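Side-chain contacts in dTDP-4-dehydrorhamnose reductase (Yersinia enterocolitica, PDB 5U9C), which probably catalyses the NADPH-dependent reduction of dTDP-4-dehydro-beta-L-rhamnose to dTDP-L-rhamnose, in the dTDP-L-rhamnose biosynthesis pathway: residues D[170-175]-D[227-232]; D[22-27]-D[202-207]; D[81-86]-D[128-133]. All coordinates share one frame; numbering follows the deposited sequence.

Contact 1: residues D[170-175]-D[227-232]; sequences GKIIQQ and DIACAI
I232 is the bump and the I172-I173 pair the hollow in this helix-on-helix packing, which joins helices 168-177 and 225-235 of an RmlD-family reductase of the extended short-chain dehydrogenase/reductase type. The two short helical segments run at 45° to one another, with axes 10.3 Å apart at closest approach. Small A229 lets the backbones draw nearest at I172, where the two CA atoms are 6.6 Å apart. The methyl CG2 of I232 pushes between two isoleucines that follow each other on the facing helix: it meets CG1 of I173 at 3.8 Å and CG2 of I172 at 3.9 Å. The I173 side chain crosses that of I232 at about a right angle and also packs on L236 and F290. The other branch of I232 ends in CD1, which lies along the flank of I172 beside CB and CG2. No hydrogen bond links the segments, and all four touching residues are buried. Strand 182-186 adds I183 against I172 and A185 against A229, while L283 of helix 279-288 backs I232. One turn before I172 stands F168, which with K171 binds (R)-malate in a crystal structure of this protein, though no malate is bound to this chain. I172 bends at its second torsion (chi2 -62°), and this turn swings CD1 out to A229, whose CB it meets at 4.1 Å.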
loop_
_atom_site.group_PDB
_atom_site.type_symbol
_atom_site.label_atom_id
_atom_site.label_comp_id
_atom_site.label_asym_id
_atom_site.label_seq_id
_atom_site.Cartn_x
_atom_site.Cartn_y
_atom_site.Cartn_z
ATOM N N GLY D 170 16.286 -18.635 -26.679
ATOM C CA GLY D 170 16.553 -19.931 -27.282
ATOM C C GLY D 170 15.288 -20.755 -27.479
ATOM O O GLY D 170 15.115 -21.386 -28.533
ATOM N N LYS D 171 14.406 -20.747 -26.472
ATOM C CA LYS D 171 13.131 -21.485 -26.553
ATOM C C LYS D 171 12.212 -20.928 -27.638
ATOM O O LYS D 171 11.575 -21.699 -28.368
ATOM C CB LYS D 171 12.403 -21.501 -25.214
ATOM C CG LYS D 171 13.046 -22.438 -24.207
ATOM C CD LYS D 171 12.366 -22.400 -22.841
ATOM C CE LYS D 171 12.663 -21.095 -22.114
ATOM N NZ LYS D 171 12.085 -21.049 -20.746
ATOM N N ILE D 172 12.122 -19.600 -27.736
ATOM C CA ILE D 172 11.317 -18.980 -28.778
ATOM C C ILE D 172 11.903 -19.365 -30.136
ATOM O O ILE D 172 11.167 -19.733 -31.034
ATOM C CB ILE D 172 11.255 -17.440 -28.649
ATOM C CG1 ILE D 172 10.496 -17.015 -27.381
ATOM C CG2 ILE D 172 10.621 -16.804 -29.894
ATOM C CD1 ILE D 172 9.043 -17.444 -27.328
ATOM N N ILE D 173 13.228 -19.289 -30.272
ATOM C CA ILE D 173 13.880 -19.640 -31.524
ATOM C C ILE D 173 13.647 -21.134 -31.905
ATOM O O ILE D 173 13.401 -21.449 -33.076
ATOM C CB ILE D 173 15.375 -19.245 -31.517
ATOM C CG1 ILE D 173 15.498 -17.708 -31.545
ATOM C CG2 ILE D 173 16.090 -19.821 -32.720
ATOM C CD1 ILE D 173 16.911 -17.167 -31.446
ATOM N N GLN D 174 13.730 -22.022 -30.920
ATOM C CA GLN D 174 13.478 -23.471 -31.108
ATOM C C GLN D 174 12.039 -23.725 -31.620
ATOM O O GLN D 174 11.813 -24.552 -32.536
ATOM C CB GLN D 174 13.711 -24.196 -29.782
ATOM C CG GLN D 174 13.517 -25.702 -29.807
ATOM C CD GLN D 174 13.565 -26.332 -28.411
ATOM O OE1 GLN D 174 13.723 -25.638 -27.389
ATOM N NE2 GLN D 174 13.405 -27.660 -28.361
ATOM N N GLN D 175 11.074 -23.008 -31.050
ATOM C CA GLN D 175 9.676 -23.130 -31.484
ATOM C C GLN D 175 9.492 -22.608 -32.907
ATOM O O GLN D 175 8.735 -23.194 -33.693
ATOM C CB GLN D 175 8.719 -22.417 -30.537
ATOM C CG GLN D 175 8.621 -23.077 -29.178
ATOM C CD GLN D 175 7.801 -22.241 -28.216
ATOM O OE1 GLN D 175 6.569 -22.182 -28.299
ATOM N NE2 GLN D 175 8.473 -21.610 -27.296
ATOM N N ASP D 227 6.697 -8.705 -26.384
ATOM C CA ASP D 227 7.391 -7.757 -27.278
ATOM C C ASP D 227 8.653 -8.412 -27.842
ATOM O O ASP D 227 8.962 -8.286 -29.033
ATOM C CB ASP D 227 7.820 -6.478 -26.538
ATOM C CG ASP D 227 6.661 -5.630 -26.089
ATOM O OD1 ASP D 227 5.661 -5.510 -26.820
ATOM O OD2 ASP D 227 6.769 -5.039 -24.995
ATOM N N ILE D 228 9.386 -9.096 -26.976
ATOM C CA ILE D 228 10.620 -9.773 -27.379
ATOM C C ILE D 228 10.310 -10.907 -28.373
ATOM O O ILE D 228 11.003 -11.051 -29.402
ATOM C CB ILE D 228 11.381 -10.308 -26.139
ATOM C CG1 ILE D 228 11.858 -9.126 -25.282
ATOM C CG2 ILE D 228 12.555 -11.184 -26.568
ATOM C CD1 ILE D 228 12.417 -9.537 -23.917
ATOM N N ALA D 229 9.278 -11.700 -28.089
ATOM C CA ALA D 229 8.935 -12.803 -29.003
ATOM C C ALA D 229 8.550 -12.252 -30.372
ATOM O O ALA D 229 8.981 -12.785 -31.393
ATOM C CB ALA D 229 7.827 -13.666 -28.432
ATOM N N CYS D 230 7.771 -11.169 -30.393
ATOM C CA CYS D 230 7.367 -10.541 -31.668
ATOM C C CYS D 230 8.573 -10.062 -32.476
ATOM O O CYS D 230 8.618 -10.235 -33.699
ATOM C CB CYS D 230 6.405 -9.375 -31.427
ATOM S SG CYS D 230 4.765 -9.879 -30.841
ATOM N N ALA D 231 9.546 -9.468 -31.795
ATOM C CA ALA D 231 10.760 -8.971 -32.461
ATOM C C ALA D 231 11.576 -10.150 -33.042
ATOM O O ALA D 231 12.029 -10.087 -34.178
ATOM C CB ALA D 231 11.599 -8.130 -31.502
ATOM N N ILE D 232 11.736 -11.225 -32.271
ATOM C CA ILE D 232 12.441 -12.442 -32.747
ATOM C C ILE D 232 11.696 -12.998 -33.977
ATOM O O ILE D 232 12.312 -13.305 -34.999
ATOM C CB ILE D 232 12.541 -13.511 -31.636
ATOM C CG1 ILE D 232 13.424 -13.007 -30.483
ATOM C CG2 ILE D 232 13.127 -14.815 -32.178
ATOM C CD1 ILE D 232 13.279 -13.823 -29.219
#

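Contact 2: residues D[22-27]-D[202-207]; sequences TSALKD and FIIWAI
I204 meets both A24 and L25, and its terminal methyl CD1 is the tight point of the contact. That methyl presses on CD2 of L25 at 3.6 Å and sits beside CG of the same leucine at 4.0 Å. The two side chains run antiparallel past one another, and their terminal methyls overlap. The second torsion of I204 (chi2 -65°) folds CD1 off an extended course, and the bent arm also covers A24, whose CB lies 3.9 Å from I204 CD1. Both helices belong to the Rossmann-type part of the protein: helix 16-25 follows the first strand, 7-11, after a glycine-rich turn that fits the GxGxxG pattern of dinucleotide-binding folds, and helix 196-209 leads to the edge strand 213-217. On the sheet side L25 and I207 are buried. L25 lies over I8 and I10 of strand 7-11, but its hold on the next turn of the other helix is loose, with L25 CD2 still 4.5 Å from CD1 of I207; that isoleucine packs further on Y30 and W100. Away from the sheet the seam opens to solvent, and A24 and I204 itself are both partly exposed. Beyond A24, K26 is exposed, the backbone bond from D27 N to A24 O is weak at 3.4 Å, and the exposed D27 is poorly ordered.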
loop_
_atom_site.group_PDB
_atom_site.type_symbol
_atom_site.label_atom_id
_atom_site.label_comp_id
_atom_site.label_asym_id
_atom_site.label_seq_id
_atom_site.Cartn_x
_atom_site.Cartn_y
_atom_site.Cartn_z
ATOM N N THR D 22 35.590 -15.554 -19.390
ATOM C CA THR D 22 36.753 -16.456 -19.355
ATOM C C THR D 22 37.434 -16.460 -20.722
ATOM O O THR D 22 38.659 -16.356 -20.827
ATOM C CB THR D 22 36.325 -17.899 -18.943
ATOM O OG1 THR D 22 35.709 -17.873 -17.638
ATOM C CG2 THR D 22 37.508 -18.837 -18.896
ATOM N N SER D 23 36.621 -16.534 -21.767
ATOM C CA SER D 23 37.115 -16.531 -23.133
ATOM C C SER D 23 37.805 -15.202 -23.488
ATOM O O SER D 23 38.927 -15.210 -23.987
ATOM C CB SER D 23 35.961 -16.842 -24.093
ATOM O OG SER D 23 36.370 -16.738 -25.432
ATOM N N ALA D 24 37.153 -14.069 -23.204
ATOM C CA ALA D 24 37.740 -12.741 -23.484
ATOM C C ALA D 24 39.059 -12.528 -22.719
ATOM O O ALA D 24 39.955 -11.853 -23.207
ATOM C CB ALA D 24 36.750 -11.625 -23.136
ATOM N N LEU D 25 39.161 -13.106 -21.518
ATOM C CA LEU D 25 40.374 -12.963 -20.691
ATOM C C LEU D 25 41.602 -13.688 -21.236
ATOM O O LEU D 25 42.726 -13.389 -20.820
ATOM C CB LEU D 25 40.109 -13.396 -19.242
ATOM C CG LEU D 25 39.238 -12.417 -18.449
ATOM C CD1 LEU D 25 38.886 -13.009 -17.101
ATOM C CD2 LEU D 25 39.931 -11.068 -18.268
ATOM N N LYS D 26 41.401 -14.624 -22.163
ATOM C CA LYS D 26 42.528 -15.332 -22.759
ATOM C C LYS D 26 43.446 -14.384 -23.523
ATOM O O LYS D 26 44.637 -14.623 -23.582
ATOM C CB LYS D 26 42.087 -16.537 -23.615
ATOM C CG LYS D 26 41.454 -17.649 -22.769
ATOM C CD LYS D 26 41.687 -19.054 -23.324
ATOM C CE LYS D 26 40.850 -19.413 -24.540
ATOM N NZ LYS D 26 39.475 -19.844 -24.171
ATOM N N ASP D 27 42.905 -13.279 -24.039
ATOM C CA ASP D 27 43.717 -12.272 -24.750
ATOM C C ASP D 27 44.197 -11.136 -23.809
ATOM O O ASP D 27 44.234 -9.966 -24.214
ATOM C CB ASP D 27 42.930 -11.660 -25.930
ATOM C CG ASP D 27 42.593 -12.676 -27.022
ATOM O OD1 ASP D 27 43.389 -13.613 -27.270
ATOM O OD2 ASP D 27 41.537 -12.502 -27.668
ATOM N N PHE D 202 31.976 -4.835 -21.264
ATOM C CA PHE D 202 31.982 -3.812 -20.231
ATOM C C PHE D 202 32.803 -4.271 -19.029
ATOM O O PHE D 202 33.553 -3.478 -18.449
ATOM C CB PHE D 202 30.576 -3.406 -19.763
ATOM C CG PHE D 202 30.607 -2.435 -18.614
ATOM C CD1 PHE D 202 30.799 -1.084 -18.847
ATOM C CD2 PHE D 202 30.551 -2.879 -17.306
ATOM C CE1 PHE D 202 30.868 -0.183 -17.795
ATOM C CE2 PHE D 202 30.648 -1.990 -16.249
ATOM C CZ PHE D 202 30.798 -0.647 -16.495
ATOM N N ILE D 203 32.659 -5.544 -18.668
ATOM C CA ILE D 203 33.384 -6.104 -17.544
ATOM C C ILE D 203 34.905 -6.066 -17.780
ATOM O O ILE D 203 35.657 -5.750 -16.848
ATOM C CB ILE D 203 32.886 -7.514 -17.207
ATOM C CG1 ILE D 203 31.490 -7.411 -16.574
ATOM C CG2 ILE D 203 33.840 -8.198 -16.251
ATOM C CD1 ILE D 203 30.818 -8.736 -16.315
ATOM N N ILE D 204 35.352 -6.377 -19.001
ATOM C CA ILE D 204 36.788 -6.335 -19.324
ATOM C C ILE D 204 37.292 -4.893 -19.125
ATOM O O ILE D 204 38.342 -4.658 -18.521
ATOM C CB ILE D 204 37.057 -6.843 -20.759
ATOM C CG1 ILE D 204 36.615 -8.313 -20.909
ATOM C CG2 ILE D 204 38.530 -6.679 -21.142
ATOM C CD1 ILE D 204 37.389 -9.306 -20.061
ATOM N N TRP D 205 36.507 -3.933 -19.593
ATOM C CA TRP D 205 36.834 -2.522 -19.429
ATOM C C TRP D 205 36.878 -2.163 -17.941
ATOM O O TRP D 205 37.793 -1.470 -17.498
ATOM C CB TRP D 205 35.813 -1.639 -20.180
ATOM C CG TRP D 205 35.969 -0.156 -19.958
ATOM C CD1 TRP D 205 36.670 0.718 -20.730
ATOM C CD2 TRP D 205 35.413 0.620 -18.881
ATOM N NE1 TRP D 205 36.587 1.991 -20.207
ATOM C CE2 TRP D 205 35.833 1.957 -19.068
ATOM C CE3 TRP D 205 34.618 0.313 -17.775
ATOM C CZ2 TRP D 205 35.470 2.987 -18.197
ATOM C CZ3 TRP D 205 34.252 1.341 -16.906
ATOM C CH2 TRP D 205 34.679 2.660 -17.124
ATOM N N ALA D 206 35.916 -2.680 -17.180
ATOM C CA ALA D 206 35.791 -2.375 -15.746
ATOM C C ALA D 206 36.953 -2.904 -14.929
ATOM O O ALA D 206 37.423 -2.244 -14.008
ATOM C CB ALA D 206 34.482 -2.919 -15.200
ATOM N N ILE D 207 37.396 -4.106 -15.267
ATOM C CA ILE D 207 38.539 -4.707 -14.608
ATOM C C ILE D 207 39.785 -3.848 -14.835
ATOM O O ILE D 207 40.546 -3.624 -13.909
ATOM C CB ILE D 207 38.793 -6.133 -15.125
ATOM C CG1 ILE D 207 37.644 -7.059 -14.733
ATOM C CG2 ILE D 207 40.108 -6.688 -14.557
ATOM C CD1 ILE D 207 37.635 -8.368 -15.503
#

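Contact 3: residues D[81-86]-D[128-133]; sequences IYNHLA and NYYGRS
N83 and S133 join the two helices by one hydrogen bond, and the second segment leads up to it residue by residue. N128 takes the N-cap position; in one of its two conformers OD1 accepts from G131 N, so this capping bond is tentative. Y129 turns toward a neighbouring chain, its OH hydrogen-bonding to D122 and K115 of the second subunit. Y130, with CG anti to the backbone N (chi1 170°), brings CD1 of its ring to 3.9 Å from N83 ND2, amide and ring planes standing 82° apart. With K134 it has the spacing of the YxxxK motif of short-chain dehydrogenases. R132 lays NH1 over one face of the Y129 ring. S133 OG gives its proton to Y130 O at 2.7 Å and accepts from N83 ND2 at 3.0 Å, nearly straight (166°) and in the amide plane. The other end of that amide, OD1, is held by E66 N. Around N83 the first helix widens into a pi-type turn, closed by A86 N to I81 O. The axes of the two short segments run nearly parallel and approach to 9.4 Å; helix 76-97 connects strands 59-62 and 100-106 of the parallel sheet, and helix 129-144 connects 100-106 to 149-154.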
loop_
_atom_site.group_PDB
_atom_site.type_symbol
_atom_site.label_atom_id
_atom_site.label_comp_id
_atom_site.label_asym_id
_atom_site.label_seq_id
_atom_site.Cartn_x
_atom_site.Cartn_y
_atom_site.Cartn_z
ATOM N N ILE D 81 21.547 -19.612 1.347
ATOM C CA ILE D 81 22.871 -20.205 1.383
ATOM C C ILE D 81 23.712 -19.869 0.159
ATOM O O ILE D 81 24.864 -19.440 0.290
ATOM C CB ILE D 81 22.776 -21.726 1.508
ATOM C CG1 ILE D 81 22.128 -22.090 2.859
ATOM C CG2 ILE D 81 24.171 -22.351 1.383
ATOM C CD1 ILE D 81 21.725 -23.537 3.004
ATOM N N TYR D 82 23.120 -20.026 -1.020
ATOM C CA TYR D 82 23.847 -19.829 -2.274
ATOM C C TYR D 82 24.120 -18.390 -2.650
ATOM O O TYR D 82 25.192 -18.091 -3.186
ATOM C CB TYR D 82 23.079 -20.450 -3.438
ATOM C CG TYR D 82 23.197 -21.951 -3.600
ATOM C CD1 TYR D 82 22.962 -22.820 -2.543
ATOM C CD2 TYR D 82 23.454 -22.502 -4.859
ATOM C CE1 TYR D 82 23.028 -24.210 -2.714
ATOM C CE2 TYR D 82 23.527 -23.884 -5.041
ATOM C CZ TYR D 82 23.312 -24.731 -3.968
ATOM O OH TYR D 82 23.387 -26.097 -4.158
ATOM N N ASN D 83 23.149 -17.517 -2.421
ATOM C CA ASN D 83 23.262 -16.117 -2.852
ATOM C C ASN D 83 23.675 -15.171 -1.758
ATOM O O ASN D 83 24.294 -14.127 -2.036
ATOM C CB ASN D 83 21.940 -15.660 -3.502
ATOM C CG ASN D 83 21.577 -16.497 -4.726
ATOM O OD1 ASN D 83 22.437 -17.181 -5.293
ATOM N ND2 ASN D 83 20.300 -16.466 -5.132
ATOM N N HIS D 84 23.320 -15.501 -0.516
ATOM C CA HIS D 84 23.708 -14.643 0.598
ATOM C C HIS D 84 24.903 -15.163 1.379
ATOM O O HIS D 84 25.942 -14.523 1.388
ATOM C CB HIS D 84 22.543 -14.365 1.530
ATOM C CG HIS D 84 22.936 -13.619 2.763
ATOM N ND1 HIS D 84 22.354 -13.854 3.985
ATOM C CD2 HIS D 84 23.932 -12.727 2.985
ATOM C CE1 HIS D 84 22.912 -13.072 4.893
ATOM N NE2 HIS D 84 23.883 -12.388 4.313
ATOM N N LEU D 85 24.772 -16.312 2.026
ATOM C CA LEU D 85 25.870 -16.803 2.849
ATOM C C LEU D 85 27.172 -17.020 2.068
ATOM O O LEU D 85 28.224 -16.633 2.538
ATOM C CB LEU D 85 25.454 -18.058 3.621
ATOM C CG LEU D 85 24.207 -17.882 4.514
ATOM C CD1 LEU D 85 23.977 -19.171 5.266
ATOM C CD2 LEU D 85 24.334 -16.735 5.505
ATOM N N ALA D 86 27.103 -17.630 0.885
ATOM C CA ALA D 86 28.294 -17.840 0.085
ATOM C C ALA D 86 28.928 -16.500 -0.310
ATOM O O ALA D 86 30.132 -16.347 -0.233
ATOM C CB ALA D 86 27.984 -18.674 -1.153
ATOM N N ASN D 128 10.268 -11.051 -4.129
ATOM C CA ASN D 128 10.399 -12.502 -3.952
ATOM C C ASN D 128 11.704 -12.901 -3.264
ATOM O O ASN D 128 12.583 -12.048 -3.033
ATOM C CB ASN D 128 10.225 -13.192 -5.316
ATOM C CG ASN D 128 11.059 -12.552 -6.429
ATOM O OD1 ASN D 128 12.237 -12.210 -6.246
ATOM N ND2 ASN D 128 10.458 -12.432 -7.610
ATOM N N TYR D 129 11.832 -14.182 -2.910
ATOM C CA TYR D 129 13.027 -14.636 -2.199
ATOM C C TYR D 129 14.316 -14.562 -3.001
ATOM O O TYR D 129 15.350 -14.266 -2.439
ATOM C CB TYR D 129 12.823 -15.998 -1.501
ATOM C CG TYR D 129 11.963 -15.869 -0.247
ATOM C CD1 TYR D 129 12.463 -15.230 0.897
ATOM C CD2 TYR D 129 10.632 -16.332 -0.218
ATOM C CE1 TYR D 129 11.675 -15.101 2.038
ATOM C CE2 TYR D 129 9.841 -16.204 0.925
ATOM C CZ TYR D 129 10.364 -15.595 2.045
ATOM O OH TYR D 129 9.581 -15.430 3.150
ATOM N N TYR D 130 14.239 -14.776 -4.316
ATOM C CA TYR D 130 15.407 -14.641 -5.161
ATOM C C TYR D 130 15.948 -13.210 -5.030
ATOM O O TYR D 130 17.132 -13.003 -4.729
ATOM C CB TYR D 130 15.081 -14.954 -6.627
ATOM C CG TYR D 130 16.215 -14.576 -7.549
ATOM C CD1 TYR D 130 17.432 -15.257 -7.488
ATOM C CD2 TYR D 130 16.094 -13.520 -8.445
ATOM C CE1 TYR D 130 18.495 -14.897 -8.286
ATOM C CE2 TYR D 130 17.154 -13.172 -9.276
ATOM C CZ TYR D 130 18.349 -13.853 -9.178
ATOM O OH TYR D 130 19.410 -13.527 -9.977
ATOM N N GLY D 131 15.063 -12.237 -5.222
ATOM C CA GLY D 131 15.448 -10.818 -5.129
ATOM C C GLY D 131 16.013 -10.440 -3.762
ATOM O O GLY D 131 17.043 -9.741 -3.671
ATOM N N ARG D 132 15.369 -10.923 -2.692
ATOM C CA ARG D 132 15.855 -10.680 -1.348
ATOM C C ARG D 132 17.275 -11.240 -1.158
ATOM O O ARG D 132 18.131 -10.582 -0.565
ATOM C CB ARG D 132 14.924 -11.319 -0.322
ATOM C CG ARG D 132 13.559 -10.663 -0.233
ATOM C CD ARG D 132 12.579 -11.449 0.619
ATOM N NE ARG D 132 11.270 -10.848 0.529
ATOM C CZ ARG D 132 10.159 -11.415 0.080
ATOM N NH1 ARG D 132 10.090 -12.712 -0.185
ATOM N NH2 ARG D 132 9.044 -10.687 0.043
ATOM N N SER D 133 17.513 -12.463 -1.656
ATOM C CA SER D 133 18.821 -13.105 -1.502
ATOM C C SER D 133 19.930 -12.362 -2.239
ATOM O O SER D 133 21.046 -12.233 -1.731
ATOM C CB SER D 133 18.769 -14.584 -1.917
ATOM O OG SER D 133 18.626 -14.769 -3.334
#

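In the fold
Along the chain the segments come as 22-27, 81-86, 128-133, 170-175, 202-207 and 227-232, so contact 3 nests inside the loop closed by contact 2, whereas contacts 1 and 2 interleave. Contacts 2 and 3 belong to helices around the six-stranded parallel sheet; they lie on opposite sides of the chain's centre, with their own centres about 26 Å apart. Contact 1 lies among helices 168-177, 225-235 and 279-288, its centre about 29 Å from theirs. No two contacts touch. The chain crosses from the sheet-based part to the helices of contact 1, returns for helix 196-209 and strand 213-217, then leaves again, consistent with the two-part build of extended short-chain reductases.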